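Local coordinates for choline/ethanolamine kinase family protein (Mesorhizobium loti, PDB 3DXQ) that probably acts as a small-molecule kinase that phosphorylates ethanolamine or a related amino alcohol, with a fold of the protein-kinase-like type, at residues A[62-67]-A[121-126]; A[112-117]-A[207-212]; A[164-169]-A[296-301]; A[170-175]-A[203-208]. All blocks are in the same frame, centred on the assembly; numbering follows the deposited sequence. Where two conformers were deposited one is given.

Contact 1: A[62-67]-A[121-126]; sequences AREAAK and GAVFPF
With CG anti to its own carbonyl carbon (chi1 -73°) and the chain bent again at the next bond (chi2 -75°), Glu64 folds its carboxylate off the helix and onto the backbone of 121-126. Phe124 has a similar first torsion, CG anti to the carbonyl carbon, which carries its ring back toward the same turn of helix.

One straightforward bond carries the polar part of the contact: Val123 N donates to Glu64 OE1 over 2.8 Å, with an N-H...O angle of 154°. It takes the anti lone pair, so the peptide comes from the side of OE1 turned away from OE2. Glu64 OE1 also lies 3.5 Å from Ala122 CA, and Glu64 CG packs 3.5 Å from Val123 O. The bent side chain therefore lies along the Ala122-Val123 backbone and does not merely touch it with its tip. Beside it, the aromatic ring presents its edge to the helix, Phe124 CE1 approaching Glu64 CB in the ring plane at 3.9 Å. Ala122 and Glu64 complete the apolar base, CB to CB at 4.2 Å.

Helix 55-67 packs beside the antiparallel sheet of the N-terminal lobe and probably corresponds to helix C of the kinase fold, while 121-126 follows helix 106-118 of the C-terminal lobe, so the contact bridges the two lobes. Phe124 also rests on Ala61 of the same helix and, with Ala122, on Ala175 of strand 174-176; on the helix side, Ala62 reaches Val74 of strand 74-77.

Contact 2: A[112-117]-A[207-212]; sequences EAFRKL and WDLGDL
Helices 112-117 and 207-212 run nearly antiparallel (156°) with their local axes 11.0 Å apart, a spacing wide enough for a large side chain to lie between them, and Phe114 and Asp208 have the nearest CA pair at 7.7 Å.

Phe114 fills the interval. Its CG is anti to the carbonyl carbon, and the ring reaches across to the second helix, where Asp208 and Leu209 meet it from one turn and Leu212 from the next. Asp208 CB sits over one face, offset toward the rim and 3.9 Å from the Phe114 ring centroid, a CH-pi contact 19° off the ring normal. Leu209 CD1 touches Phe114 CD2 at 3.5 Å, the two side chains sliding past each other in opposing directions. Farther along the ring, Leu212 CD2 meets Phe114 CE2 at 3.7 Å; its CG, anti to the backbone N, directs the branch there. Leu117, one turn after Phe114, crosses Asp208 at about a right angle, with Leu117 CD2 4.1 Å from Asp208 OD2.

The Asp208 carboxylate is turned 28° from the plane of the phenyl ring and is buried, but well paired: OD1 accepts from Cys178 N, OD2 from His177 N and His118 NE2. This resembles the aspartate that braces the catalytic loop in protein kinases, and His177 and Cys178 begin a sequence of the corresponding HxDxxxxN type.

The pair lies deep in the C-terminal lobe. Tyr230 of helix 220-231 packs on both Phe114 and Leu209, Trp207 and Asp211 face Cys250 of helix 237-263, and Ala113 contacts strand 192-194.

Contact 3: A[164-169]-A[296-301]; sequences SALAAH and AAVRMG
A single hydrogen bond supplies the polar link: His169 NE2 donates to Arg299 O over 2.7 Å, with a bent N-H...O angle of 136°. The acceptor lies almost in the imidazole plane, whereas the donor stands above the carbonyl plane, 42° out of it. Because this carbonyl belongs to the last turn of its helix, the local field may favour a protonated imidazole.

Two flat groups are covered by carbon. Gly301 CA makes a CH-pi contact over one face of His169, 4.1 Å from the ring centroid. In the reverse sense, Ala165 CB lies over the centre of one face of the Arg299 guanidinium, 3.8 Å from Arg299 CZ. The Arg299 chain turns at chi3 (-51°) to lay its end across the helix, where NH2 is held by Gly161 O.

Apolar packing centres on Val298, whose CG1, anti to the backbone N, meets Leu166 CD2 at 4.3 Å and Ala165 CB at 4.4 Å. Val298 CG1 also lies against the carbonyl Ala165 O. Leu166 and Val298 both continue onto Arg242 of helix 237-263.

The C-terminal end of helix 152-167 and the loop after it thus meet the last turn of the chain's final helix, 289-300, at the periphery of the helical C-terminal lobe.

Contact 4: A[170-175]-A[203-208]; sequences PLPLAA and NDPLWD
A short antiparallel strand pair, 174-176 with 201-203, frames this contact, and strand 201-203 leads through Asp204 and Pro205 into helix 206-215. Ala174 and Asn203 form a hydrogen-bonded pair: Ala174 N donates to Asn203 O over 2.8 Å, nearly along the C=O axis and almost straight (167°), and Asn203 N returns a bond to Ala174 O at 2.9 Å.

Beyond the paired residues, Pro172, ahead of its strand, meets the Asp204-Pro205 step that follows the other. Pro172 O lies 3.5 Å from Asp204 CA in a CA-H...O contact and 3.4 Å from Pro205 CD. The two proline rings cross at about a right angle, CG of Pro172 to CG of Pro205 at 4.0 Å, while Ala174 CB packs against Pro205 CD from its side of the strand.

Asp204 has CG anti to the backbone N (chi1 -176°), which places its carboxylate back over the helix start. There OD1 accepts from Leu206 N (3.3 Å), met from above the carboxylate plane, and also forms a salt bridge with Arg242; OD2 is bonded to Tyr246 OH and bordered by Leu171.

A short strand thus runs through an Asp-Pro turn into a helix whose first turn is capped by Asp204, beside the probable catalytic loop that strand 174-176 enters in this kinase-like fold.

How the contacts relate
Contact 2 is the most buried of the four and contact 3 the most peripheral, about 24 Å from the chain's centre to its own, with contacts 1 and 4 partly buried between them. Contacts 2 and 4 share helix 206-215, and Leu117 packs on Ala175 where they touch. Contact 1 meets contact 4 where Phe124 lies against Ala175, so strand 174-176 links the interlobe contact to the C-terminal core. Contact 3 joins contact 4 through Leu166 and Leu171. Chemistry follows position: aromatic and aliphatic packing in contact 2, backbone pairing and a helix cap in contact 4, and single side-chain-to-backbone hydrogen bonds in contacts 1 and 3.

Contact 1: A[62-67]-A[121-126]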
loop_
_atom_site.group_PDB
_atom_site.type_symbol
_atom_site.label_atom_id
_atom_site.label_comp_id
_atom_site.label_asym_id
_atom_site.label_seq_id
_atom_site.Cartn_x
_atom_site.Cartn_y
_atom_site.Cartn_z
ATOM N N ALA A 62 -2.271 -3.412 -12.874
ATOM C CA ALA A 62 -2.552 -2.023 -13.242
ATOM C C ALA A 62 -3.583 -1.967 -14.358
ATOM O O ALA A 62 -4.463 -1.117 -14.339
ATOM C CB ALA A 62 -1.274 -1.275 -13.659
ATOM N N ARG A 63 -3.484 -2.869 -15.328
ATOM C CA ARG A 63 -4.450 -2.866 -16.419
ATOM C C ARG A 63 -5.844 -3.149 -15.914
ATOM O O ARG A 63 -6.788 -2.508 -16.326
ATOM C CB ARG A 63 -4.078 -3.846 -17.511
ATOM C CG ARG A 63 -2.912 -3.390 -18.370
ATOM C CD ARG A 63 -2.962 -4.012 -19.755
ATOM N NE ARG A 63 -1.783 -3.671 -20.552
ATOM C CZ ARG A 63 -0.603 -4.283 -20.464
ATOM N NH1 ARG A 63 -0.411 -5.282 -19.599
ATOM N NH2 ARG A 63 0.402 -3.880 -21.237
ATOM N N GLU A 64 -5.961 -4.080 -14.981
ATOM C CA GLU A 64 -7.257 -4.400 -14.380
ATOM C C GLU A 64 -7.767 -3.226 -13.548
ATOM O O GLU A 64 -8.944 -2.847 -13.644
ATOM C CB GLU A 64 -7.159 -5.683 -13.545
ATOM C CG GLU A 64 -7.051 -6.960 -14.392
ATOM C CD GLU A 64 -8.373 -7.359 -15.035
ATOM O OE1 GLU A 64 -9.224 -7.939 -14.327
ATOM O OE2 GLU A 64 -8.558 -7.123 -16.258
ATOM N N ALA A 65 -6.868 -2.637 -12.757
ATOM C CA ALA A 65 -7.221 -1.463 -11.943
ATOM C C ALA A 65 -7.694 -0.328 -12.844
ATOM O O ALA A 65 -8.662 0.352 -12.523
ATOM C CB ALA A 65 -6.053 -1.030 -11.089
ATOM N N ALA A 66 -7.028 -0.152 -13.981
ATOM C CA ALA A 66 -7.404 0.873 -14.952
ATOM C C ALA A 66 -8.805 0.618 -15.509
ATOM O O ALA A 66 -9.613 1.539 -15.612
ATOM C CB ALA A 66 -6.389 0.923 -16.077
ATOM N N LYS A 67 -9.065 -0.645 -15.853
ATOM C CA LYS A 67 -10.370 -1.095 -16.328
ATOM C C LYS A 67 -11.452 -0.823 -15.293
ATOM O O LYS A 67 -12.583 -0.477 -15.648
ATOM C CB LYS A 67 -10.364 -2.600 -16.638
ATOM C CG LYS A 67 -10.050 -2.992 -18.077
ATOM C CD LYS A 67 -10.425 -4.472 -18.365
ATOM C CE LYS A 67 -11.902 -4.811 -18.038
ATOM N NZ LYS A 67 -12.327 -6.180 -18.527
ATOM N N GLY A 121 -14.794 -5.596 -11.263
ATOM C CA GLY A 121 -14.592 -6.919 -11.824
ATOM C C GLY A 121 -13.114 -7.237 -11.961
ATOM O O GLY A 121 -12.758 -8.292 -12.495
ATOM N N ALA A 122 -12.260 -6.328 -11.489
ATOM C CA ALA A 122 -10.821 -6.545 -11.480
ATOM C C ALA A 122 -10.517 -7.945 -10.979
ATOM O O ALA A 122 -11.109 -8.362 -10.010
ATOM C CB ALA A 122 -10.140 -5.520 -10.579
ATOM N N VAL A 123 -9.605 -8.652 -11.657
ATOM C CA VAL A 123 -9.122 -9.969 -11.242
ATOM C C VAL A 123 -7.612 -9.930 -11.156
ATOM O O VAL A 123 -6.962 -9.720 -12.173
ATOM C CB VAL A 123 -9.471 -11.067 -12.256
ATOM C CG1 VAL A 123 -8.754 -12.366 -11.886
ATOM C CG2 VAL A 123 -10.983 -11.264 -12.323
ATOM N N PHE A 124 -7.062 -10.116 -9.952
ATOM C CA PHE A 124 -5.608 -10.127 -9.747
ATOM C C PHE A 124 -5.161 -11.571 -9.605
ATOM O O PHE A 124 -5.806 -12.345 -8.914
ATOM C CB PHE A 124 -5.172 -9.312 -8.520
ATOM C CG PHE A 124 -5.519 -7.829 -8.573
ATOM C CD1 PHE A 124 -5.756 -7.164 -9.775
ATOM C CD2 PHE A 124 -5.518 -7.082 -7.389
ATOM C CE1 PHE A 124 -6.028 -5.784 -9.791
ATOM C CE2 PHE A 124 -5.782 -5.725 -7.388
ATOM C CZ PHE A 124 -6.043 -5.063 -8.599
ATOM N N PRO A 125 -4.033 -11.934 -10.240
ATOM C CA PRO A 125 -3.619 -13.340 -10.327
ATOM C C PRO A 125 -3.088 -13.957 -9.056
ATOM O O PRO A 125 -3.169 -15.166 -8.895
ATOM C CB PRO A 125 -2.481 -13.301 -11.351
ATOM C CG PRO A 125 -1.915 -11.949 -11.219
ATOM C CD PRO A 125 -3.061 -11.040 -10.904
ATOM N N PHE A 126 -2.515 -13.155 -8.172
ATOM C CA PHE A 126 -1.890 -13.711 -6.984
ATOM C C PHE A 126 -2.670 -13.418 -5.719
ATOM O O PHE A 126 -3.414 -12.463 -5.648
ATOM C CB PHE A 126 -0.441 -13.231 -6.891
ATOM C CG PHE A 126 0.397 -13.604 -8.101
ATOM C CD1 PHE A 126 0.314 -14.878 -8.673
ATOM C CD2 PHE A 126 1.294 -12.687 -8.648
ATOM C CE1 PHE A 126 1.096 -15.214 -9.783
ATOM C CE2 PHE A 126 2.086 -13.028 -9.759
ATOM C CZ PHE A 126 1.985 -14.286 -10.318
#

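Contact 2: A[112-117]-A[207-212]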
loop_
_atom_site.group_PDB
_atom_site.type_symbol
_atom_site.label_atom_id
_atom_site.label_comp_id
_atom_site.label_asym_id
_atom_site.label_seq_id
_atom_site.Cartn_x
_atom_site.Cartn_y
_atom_site.Cartn_z
ATOM N N GLU A 112 -13.970 5.808 -1.094
ATOM C CA GLU A 112 -14.726 5.682 -2.350
ATOM C C GLU A 112 -13.878 4.990 -3.408
ATOM O O GLU A 112 -14.391 4.142 -4.141
ATOM C CB GLU A 112 -15.257 7.054 -2.810
ATOM C CG GLU A 112 -16.503 7.482 -1.941
ATOM C CD GLU A 112 -16.684 9.009 -1.651
ATOM O OE1 GLU A 112 -16.084 9.886 -2.330
ATOM O OE2 GLU A 112 -17.459 9.324 -0.705
ATOM N N ALA A 113 -12.575 5.287 -3.444
ATOM C CA ALA A 113 -11.692 4.643 -4.427
ATOM C C ALA A 113 -11.585 3.147 -4.126
ATOM O O ALA A 113 -11.730 2.314 -5.040
ATOM C CB ALA A 113 -10.310 5.287 -4.436
ATOM N N PHE A 114 -11.326 2.796 -2.864
ATOM C CA PHE A 114 -11.284 1.391 -2.499
ATOM C C PHE A 114 -12.609 0.719 -2.848
ATOM O O PHE A 114 -12.651 -0.402 -3.364
ATOM C CB PHE A 114 -11.024 1.204 -1.002
ATOM C CG PHE A 114 -9.611 1.480 -0.578
ATOM C CD1 PHE A 114 -8.531 1.095 -1.363
ATOM C CD2 PHE A 114 -9.356 2.054 0.650
ATOM C CE1 PHE A 114 -7.227 1.338 -0.931
ATOM C CE2 PHE A 114 -8.054 2.282 1.083
ATOM C CZ PHE A 114 -6.996 1.918 0.295
ATOM N N ARG A 115 -13.702 1.407 -2.557
ATOM C CA ARG A 115 -15.019 0.834 -2.770
ATOM C C ARG A 115 -15.222 0.464 -4.220
ATOM O O ARG A 115 -15.761 -0.589 -4.534
ATOM C CB ARG A 115 -16.090 1.827 -2.350
ATOM C CG ARG A 115 -17.510 1.288 -2.357
ATOM C CD ARG A 115 -18.376 2.299 -1.674
ATOM N NE ARG A 115 -19.798 2.040 -1.772
ATOM C CZ ARG A 115 -20.729 2.867 -1.311
ATOM N NH1 ARG A 115 -20.392 3.999 -0.705
ATOM N NH2 ARG A 115 -22.006 2.570 -1.454
ATOM N N LYS A 116 -14.790 1.363 -5.096
ATOM C CA LYS A 116 -14.876 1.152 -6.521
ATOM C C LYS A 116 -13.999 -0.020 -6.915
ATOM O O LYS A 116 -14.423 -0.872 -7.718
ATOM C CB LYS A 116 -14.452 2.408 -7.271
ATOM C CG LYS A 116 -14.899 2.417 -8.732
ATOM C CD LYS A 116 -14.756 3.832 -9.315
ATOM C CE LYS A 116 -14.963 3.887 -10.806
ATOM N NZ LYS A 116 -14.445 5.182 -11.286
ATOM N N LEU A 117 -12.803 -0.064 -6.326
ATOM C CA LEU A 117 -11.832 -1.119 -6.617
ATOM C C LEU A 117 -12.341 -2.469 -6.225
ATOM O O LEU A 117 -12.431 -3.356 -7.059
ATOM C CB LEU A 117 -10.498 -0.862 -5.903
ATOM C CG LEU A 117 -9.435 -1.968 -5.988
ATOM C CD1 LEU A 117 -9.051 -2.205 -7.452
ATOM C CD2 LEU A 117 -8.202 -1.668 -5.112
ATOM N N TRP A 207 -7.774 -5.043 4.572
ATOM C CA TRP A 207 -6.334 -4.878 4.724
ATOM C C TRP A 207 -5.936 -3.525 4.143
ATOM O O TRP A 207 -5.094 -2.824 4.714
ATOM C CB TRP A 207 -5.553 -5.961 4.006
ATOM C CG TRP A 207 -4.153 -5.566 3.808
ATOM C CD1 TRP A 207 -3.647 -4.846 2.764
ATOM C CD2 TRP A 207 -3.058 -5.844 4.680
ATOM N NE1 TRP A 207 -2.295 -4.657 2.932
ATOM C CE2 TRP A 207 -1.904 -5.270 4.094
ATOM C CE3 TRP A 207 -2.935 -6.530 5.887
ATOM C CZ2 TRP A 207 -0.658 -5.351 4.678
ATOM C CZ3 TRP A 207 -1.688 -6.614 6.476
ATOM C CH2 TRP A 207 -0.562 -6.022 5.874
ATOM N N ASP A 208 -6.536 -3.179 3.003
ATOM C CA ASP A 208 -6.277 -1.911 2.344
ATOM C C ASP A 208 -6.615 -0.734 3.239
ATOM O O ASP A 208 -5.823 0.226 3.348
ATOM C CB ASP A 208 -7.079 -1.804 1.024
ATOM C CG ASP A 208 -6.395 -2.511 -0.155
ATOM O OD1 ASP A 208 -5.248 -3.018 0.009
ATOM O OD2 ASP A 208 -6.993 -2.526 -1.262
ATOM N N LEU A 209 -7.788 -0.803 3.868
ATOM C CA LEU A 209 -8.228 0.253 4.800
ATOM C C LEU A 209 -7.277 0.362 5.975
ATOM O O LEU A 209 -6.862 1.463 6.341
ATOM C CB LEU A 209 -9.673 0.050 5.285
ATOM C CG LEU A 209 -10.736 0.524 4.272
ATOM C CD1 LEU A 209 -10.710 -0.257 2.945
ATOM C CD2 LEU A 209 -12.144 0.473 4.839
ATOM N N GLY A 210 -6.896 -0.777 6.542
ATOM C CA GLY A 210 -5.984 -0.755 7.698
ATOM C C GLY A 210 -4.612 -0.206 7.335
ATOM O O GLY A 210 -3.992 0.548 8.102
ATOM N N ASP A 211 -4.144 -0.582 6.148
ATOM C CA ASP A 211 -2.822 -0.177 5.691
ATOM C C ASP A 211 -2.755 1.327 5.467
ATOM O O ASP A 211 -1.834 1.991 5.943
ATOM C CB ASP A 211 -2.462 -0.917 4.414
ATOM C CG ASP A 211 -0.966 -0.848 4.080
ATOM O OD1 ASP A 211 -0.389 0.236 3.920
ATOM O OD2 ASP A 211 -0.371 -1.915 3.910
ATOM N N LEU A 212 -3.736 1.866 4.762
ATOM C CA LEU A 212 -3.790 3.302 4.539
ATOM C C LEU A 212 -3.822 4.043 5.854
ATOM O O LEU A 212 -3.097 5.017 6.028
ATOM C CB LEU A 212 -5.026 3.663 3.720
ATOM C CG LEU A 212 -5.322 5.136 3.521
ATOM C CD1 LEU A 212 -4.027 5.870 3.134
ATOM C CD2 LEU A 212 -6.423 5.304 2.441
#

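Contact 3: A[164-169]-A[296-301]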
loop_
_atom_site.group_PDB
_atom_site.type_symbol
_atom_site.label_atom_id
_atom_site.label_comp_id
_atom_site.label_asym_id
_atom_site.label_seq_id
_atom_site.Cartn_x
_atom_site.Cartn_y
_atom_site.Cartn_z
ATOM N N SER A 164 -5.417 -16.299 14.541
ATOM C CA SER A 164 -6.464 -17.218 14.894
ATOM C C SER A 164 -7.841 -16.558 14.846
ATOM O O SER A 164 -8.811 -17.176 14.395
ATOM C CB SER A 164 -6.206 -17.777 16.264
ATOM O OG SER A 164 -7.163 -18.776 16.486
ATOM N N ALA A 165 -7.917 -15.309 15.307
ATOM C CA ALA A 165 -9.158 -14.557 15.283
ATOM C C ALA A 165 -9.621 -14.327 13.833
ATOM O O ALA A 165 -10.808 -14.399 13.524
ATOM C CB ALA A 165 -8.984 -13.236 16.025
ATOM N N LEU A 166 -8.666 -14.081 12.944
ATOM C CA LEU A 166 -8.960 -13.885 11.535
ATOM C C LEU A 166 -9.369 -15.185 10.839
ATOM O O LEU A 166 -10.100 -15.150 9.831
ATOM C CB LEU A 166 -7.763 -13.265 10.817
ATOM C CG LEU A 166 -7.341 -11.833 11.180
ATOM C CD1 LEU A 166 -5.958 -11.569 10.599
ATOM C CD2 LEU A 166 -8.337 -10.764 10.694
ATOM N N ALA A 167 -8.891 -16.313 11.363
ATOM C CA ALA A 167 -9.200 -17.619 10.795
ATOM C C ALA A 167 -10.491 -18.182 11.380
ATOM O O ALA A 167 -11.064 -19.113 10.822
ATOM C CB ALA A 167 -8.050 -18.574 11.010
ATOM N N ALA A 168 -10.953 -17.603 12.488
ATOM C CA ALA A 168 -12.203 -18.024 13.122
ATOM C C ALA A 168 -13.438 -17.904 12.223
ATOM O O ALA A 168 -14.434 -18.538 12.508
ATOM C CB ALA A 168 -12.437 -17.252 14.435
ATOM N N HIS A 169 -13.385 -17.105 11.161
ATOM C CA HIS A 169 -14.545 -16.932 10.271
ATOM C C HIS A 169 -14.116 -16.669 8.824
ATOM O O HIS A 169 -13.085 -16.065 8.579
ATOM C CB HIS A 169 -15.419 -15.754 10.733
ATOM C CG HIS A 169 -16.014 -15.922 12.095
ATOM N ND1 HIS A 169 -17.197 -16.597 12.312
ATOM C CD2 HIS A 169 -15.597 -15.506 13.312
ATOM C CE1 HIS A 169 -17.473 -16.611 13.604
ATOM N NE2 HIS A 169 -16.524 -15.943 14.234
ATOM N N ALA A 296 -11.629 -9.554 20.079
ATOM C CA ALA A 296 -12.786 -10.329 20.531
ATOM C C ALA A 296 -13.985 -10.156 19.596
ATOM O O ALA A 296 -14.729 -11.105 19.378
ATOM C CB ALA A 296 -13.147 -9.940 21.935
ATOM N N ALA A 297 -14.159 -8.952 19.048
ATOM C CA ALA A 297 -15.229 -8.663 18.072
ATOM C C ALA A 297 -14.984 -9.378 16.737
ATOM O O ALA A 297 -15.933 -9.832 16.090
ATOM C CB ALA A 297 -15.336 -7.179 17.856
ATOM N N VAL A 298 -13.725 -9.471 16.306
ATOM C CA VAL A 298 -13.422 -10.223 15.090
ATOM C C VAL A 298 -13.632 -11.709 15.314
ATOM O O VAL A 298 -14.172 -12.382 14.419
ATOM C CB VAL A 298 -11.994 -9.991 14.561
ATOM C CG1 VAL A 298 -11.696 -10.916 13.408
ATOM C CG2 VAL A 298 -11.830 -8.556 14.094
ATOM N N ARG A 299 -13.232 -12.211 16.490
ATOM C CA ARG A 299 -13.375 -13.636 16.813
ATOM C C ARG A 299 -14.856 -14.037 16.882
ATOM O O ARG A 299 -15.241 -15.119 16.423
ATOM C CB ARG A 299 -12.649 -13.998 18.134
ATOM C CG ARG A 299 -12.273 -15.479 18.221
ATOM C CD ARG A 299 -11.490 -15.849 19.476
ATOM N NE ARG A 299 -10.326 -14.996 19.733
ATOM C CZ ARG A 299 -9.082 -15.221 19.303
ATOM N NH1 ARG A 299 -8.789 -16.283 18.558
ATOM N NH2 ARG A 299 -8.118 -14.357 19.613
HETATM N N MSE A 300 -15.666 -13.135 17.424
HETATM C CA MSE A 300 -17.100 -13.364 17.602
HETATM C C MSE A 300 -17.909 -13.285 16.306
HETATM O O MSE A 300 -18.985 -13.880 16.203
HETATM C CB MSE A 300 -17.659 -12.356 18.611
HETATM C CG MSE A 300 -17.351 -12.701 20.048
HETATM SE SE MSE A 300 -18.625 -14.014 20.687
HETATM C CE MSE A 300 -20.201 -12.833 20.855
ATOM N N GLY A 301 -17.394 -12.556 15.316
ATOM C CA GLY A 301 -18.086 -12.380 14.049
ATOM C C GLY A 301 -19.556 -12.067 14.247
ATOM O O GLY A 301 -20.415 -12.592 13.575
ATOM O OXT GLY A 301 -19.951 -11.307 15.111
#

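Contact 4: A[170-175]-A[203-208]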
loop_
_atom_site.group_PDB
_atom_site.type_symbol
_atom_site.label_atom_id
_atom_site.label_comp_id
_atom_site.label_asym_id
_atom_site.label_seq_id
_atom_site.Cartn_x
_atom_site.Cartn_y
_atom_site.Cartn_z
ATOM N N PRO A 170 -14.913 -17.125 7.856
ATOM C CA PRO A 170 -14.635 -16.829 6.452
ATOM C C PRO A 170 -14.519 -15.325 6.252
ATOM O O PRO A 170 -15.361 -14.582 6.760
ATOM C CB PRO A 170 -15.884 -17.332 5.727
ATOM C CG PRO A 170 -16.491 -18.324 6.661
ATOM C CD PRO A 170 -16.138 -17.925 8.034
ATOM N N LEU A 171 -13.481 -14.876 5.552
ATOM C CA LEU A 171 -13.322 -13.471 5.258
ATOM C C LEU A 171 -13.596 -13.278 3.764
ATOM O O LEU A 171 -13.344 -14.170 2.955
ATOM C CB LEU A 171 -11.918 -13.025 5.602
ATOM C CG LEU A 171 -11.522 -13.246 7.062
ATOM C CD1 LEU A 171 -10.016 -13.279 7.195
ATOM C CD2 LEU A 171 -12.147 -12.175 7.942
ATOM N N PRO A 172 -14.128 -12.117 3.391
ATOM C CA PRO A 172 -14.347 -11.885 1.990
ATOM C C PRO A 172 -13.006 -11.674 1.291
ATOM O O PRO A 172 -12.015 -11.371 1.966
ATOM C CB PRO A 172 -15.178 -10.603 1.976
ATOM C CG PRO A 172 -14.805 -9.885 3.247
ATOM C CD PRO A 172 -14.517 -10.971 4.233
ATOM N N LEU A 173 -12.997 -11.857 -0.030
ATOM C CA LEU A 173 -11.792 -11.770 -0.850
ATOM C C LEU A 173 -12.032 -10.768 -1.988
ATOM O O LEU A 173 -13.002 -10.860 -2.751
ATOM C CB LEU A 173 -11.435 -13.142 -1.422
ATOM C CG LEU A 173 -9.949 -13.395 -1.706
ATOM C CD1 LEU A 173 -9.128 -13.542 -0.391
ATOM C CD2 LEU A 173 -9.789 -14.624 -2.568
ATOM N N ALA A 174 -11.161 -9.778 -2.078
ATOM C CA ALA A 174 -11.319 -8.743 -3.064
ATOM C C ALA A 174 -9.973 -8.427 -3.712
ATOM O O ALA A 174 -8.906 -8.690 -3.120
ATOM C CB ALA A 174 -11.889 -7.502 -2.391
ATOM N N ALA A 175 -10.036 -7.872 -4.926
ATOM C CA ALA A 175 -8.858 -7.341 -5.611
ATOM C C ALA A 175 -8.309 -6.122 -4.853
ATOM O O ALA A 175 -8.832 -5.033 -4.977
ATOM C CB ALA A 175 -9.233 -6.940 -7.045
ATOM N N ASN A 203 -7.149 -10.349 -1.537
ATOM C CA ASN A 203 -6.923 -10.161 -0.125
ATOM C C ASN A 203 -8.237 -9.807 0.583
ATOM O O ASN A 203 -9.284 -9.615 -0.056
ATOM C CB ASN A 203 -5.906 -9.024 0.049
ATOM C CG ASN A 203 -5.254 -9.000 1.433
ATOM O OD1 ASN A 203 -5.540 -9.825 2.290
ATOM N ND2 ASN A 203 -4.374 -8.036 1.642
ATOM N N ASP A 204 -8.180 -9.766 1.914
ATOM C CA ASP A 204 -9.275 -9.249 2.733
ATOM C C ASP A 204 -9.322 -7.749 2.459
ATOM O O ASP A 204 -8.372 -7.052 2.789
ATOM C CB ASP A 204 -8.968 -9.506 4.195
ATOM C CG ASP A 204 -10.075 -9.088 5.121
ATOM O OD1 ASP A 204 -10.991 -8.352 4.693
ATOM O OD2 ASP A 204 -9.989 -9.508 6.305
ATOM N N PRO A 205 -10.418 -7.251 1.855
ATOM C CA PRO A 205 -10.532 -5.858 1.484
ATOM C C PRO A 205 -10.152 -4.892 2.586
ATOM O O PRO A 205 -9.638 -3.815 2.291
ATOM C CB PRO A 205 -12.032 -5.705 1.159
ATOM C CG PRO A 205 -12.687 -6.917 1.688
ATOM C CD PRO A 205 -11.663 -7.973 1.548
ATOM N N LEU A 206 -10.403 -5.258 3.838
ATOM C CA LEU A 206 -10.084 -4.377 4.960
ATOM C C LEU A 206 -8.596 -4.263 5.262
ATOM O O LEU A 206 -8.186 -3.465 6.121
ATOM C CB LEU A 206 -10.879 -4.773 6.223
ATOM C CG LEU A 206 -12.386 -4.719 6.022
ATOM C CD1 LEU A 206 -13.123 -4.747 7.338
ATOM C CD2 LEU A 206 -12.800 -3.499 5.165
ATOM N N TRP A 207 -7.774 -5.043 4.572
ATOM C CA TRP A 207 -6.334 -4.878 4.724
ATOM C C TRP A 207 -5.936 -3.525 4.143
ATOM O O TRP A 207 -5.094 -2.824 4.714
ATOM C CB TRP A 207 -5.553 -5.961 4.006
ATOM C CG TRP A 207 -4.153 -5.566 3.808
ATOM C CD1 TRP A 207 -3.647 -4.846 2.764
ATOM C CD2 TRP A 207 -3.058 -5.844 4.680
ATOM N NE1 TRP A 207 -2.295 -4.657 2.932
ATOM C CE2 TRP A 207 -1.904 -5.270 4.094
ATOM C CE3 TRP A 207 -2.935 -6.530 5.887
ATOM C CZ2 TRP A 207 -0.658 -5.351 4.678
ATOM C CZ3 TRP A 207 -1.688 -6.614 6.476
ATOM C CH2 TRP A 207 -0.562 -6.022 5.874
ATOM N N ASP A 208 -6.536 -3.179 3.003
ATOM C CA ASP A 208 -6.277 -1.911 2.344
ATOM C C ASP A 208 -6.615 -0.734 3.239
ATOM O O ASP A 208 -5.823 0.226 3.348
ATOM C CB ASP A 208 -7.079 -1.804 1.024
ATOM C CG ASP A 208 -6.395 -2.511 -0.155
ATOM O OD1 ASP A 208 -5.248 -3.018 0.009
ATOM O OD2 ASP A 208 -6.993 -2.526 -1.262
#